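Side-chain contact in carboxypeptidase A (Helicoverpa armigera, PDB 1JQG), which is a mid-gut procarboxypeptidase of the M14 family that probably uses a bound zinc ion to remove C-terminal residues from peptides: residues V320-S323 / N324-Q327. Sequence-based numbering, arbitrary orientation.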
loop_
_atom_site.group_PDB
_atom_site.type_symbol
_atom_site.label_atom_id
_atom_site.label_comp_id
_atom_site.label_asym_id
_atom_site.label_seq_id
_atom_site.Cartn_x
_atom_site.Cartn_y
_atom_site.Cartn_z
ATOM N N VAL A 320 19.783 6.550 5.351
ATOM C CA VAL A 320 20.099 7.244 6.570
ATOM C C VAL A 320 19.018 6.939 7.607
ATOM O O VAL A 320 17.820 6.985 7.296
ATOM C CB VAL A 320 20.162 8.774 6.373
ATOM C CG1 VAL A 320 20.454 9.398 7.734
ATOM C CG2 VAL A 320 21.208 9.191 5.375
ATOM N N LEU A 321 19.433 6.619 8.815
ATOM C CA LEU A 321 18.554 6.248 9.903
ATOM C C LEU A 321 18.206 7.447 10.764
ATOM O O LEU A 321 19.018 8.341 10.983
ATOM C CB LEU A 321 19.189 5.149 10.764
ATOM C CG LEU A 321 19.457 3.799 10.074
ATOM C CD1 LEU A 321 20.096 2.872 11.095
ATOM C CD2 LEU A 321 18.170 3.220 9.507
ATOM N N PRO A 322 16.980 7.497 11.290
ATOM C CA PRO A 322 16.548 8.588 12.157
ATOM C C PRO A 322 17.091 8.437 13.562
ATOM O O PRO A 322 17.492 7.323 13.948
ATOM C CB PRO A 322 15.026 8.452 12.133
ATOM C CG PRO A 322 14.705 7.059 11.781
ATOM C CD PRO A 322 15.883 6.552 10.994
ATOM N N SER A 323 16.947 9.474 14.378
ATOM C CA SER A 323 17.475 9.468 15.753
ATOM C C SER A 323 16.898 8.352 16.584
ATOM O O SER A 323 17.585 7.756 17.396
ATOM C CB SER A 323 17.188 10.829 16.410
ATOM O OG SER A 323 17.583 11.828 15.456
ATOM N N ASN A 324 15.609 8.075 16.482
ATOM C CA ASN A 324 14.929 7.049 17.271
ATOM C C ASN A 324 14.855 5.702 16.543
ATOM O O ASN A 324 13.872 4.974 16.668
ATOM C CB ASN A 324 13.544 7.549 17.652
ATOM C CG ASN A 324 12.615 7.761 16.452
ATOM O OD1 ASN A 324 11.387 7.664 16.560
ATOM N ND2 ASN A 324 13.169 8.039 15.281
ATOM N N ALA A 325 15.901 5.336 15.810
ATOM C CA ALA A 325 15.949 4.122 15.037
ATOM C C ALA A 325 15.686 2.905 15.901
ATOM O O ALA A 325 14.930 1.972 15.571
ATOM C CB ALA A 325 17.285 3.977 14.310
ATOM N N LEU A 326 16.365 2.840 17.037
ATOM C CA LEU A 326 16.211 1.701 17.947
ATOM C C LEU A 326 14.771 1.531 18.417
ATOM O O LEU A 326 14.278 0.399 18.521
ATOM C CB LEU A 326 17.158 1.820 19.128
ATOM C CG LEU A 326 18.646 2.043 18.838
ATOM C CD1 LEU A 326 19.434 2.113 20.142
ATOM C CD2 LEU A 326 19.174 0.965 17.906
ATOM N N GLN A 327 14.104 2.644 18.698
ATOM C CA GLN A 327 12.702 2.645 19.100
ATOM C C GLN A 327 11.762 2.222 17.971
ATOM O O GLN A 327 10.878 1.382 18.166
ATOM C CB GLN A 327 12.285 4.031 19.579
ATOM C CG GLN A 327 13.007 4.511 20.828
ATOM C CD GLN A 327 12.564 5.899 21.272
ATOM O OE1 GLN A 327 11.387 6.071 21.669
ATOM N NE2 GLN A 327 13.479 6.878 21.217
HETATM O O HOH W 1 18.110 5.218 18.002
#
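A chi1 of 65° sets CG of N324 between its own backbone N and carbonyl carbon, which turns the side-chain amide back beside the CB and CG atoms of P322. Both residues belong to a type I beta turn, P322 to A325, that leads from the loop after strand 311-314 into helix 325-340 of the zinc carboxypeptidase domain. The backbone torsions of the two central residues, S323 and N324, fit that turn, N324 less closely in psi (37°). The closing bond, from A325 N to P322 O, spans 3.2 Å but is bent to 128° at the hydrogen, so it counts as weak. P322 and N324 meet at an oblique angle, the end of the amide lying alongside the proline ring atoms; which end of that amide is nitrogen and which oxygen is doubtful. N324 occupies the N-cap position, yet its side chain makes no capping bond. The methyl group of A325 packs near the preceding loop, its CB standing 3.4 Å from P322 O and 4.2 Å from L321 CB. N324 and Q327 also touch F377, at the start of strand 377-383 in the mixed sheet. At the surface a water bridges the turn to the first helical turn: it donates to S323 O at 2.7 Å and accepts from L326 N at 3.1 Å.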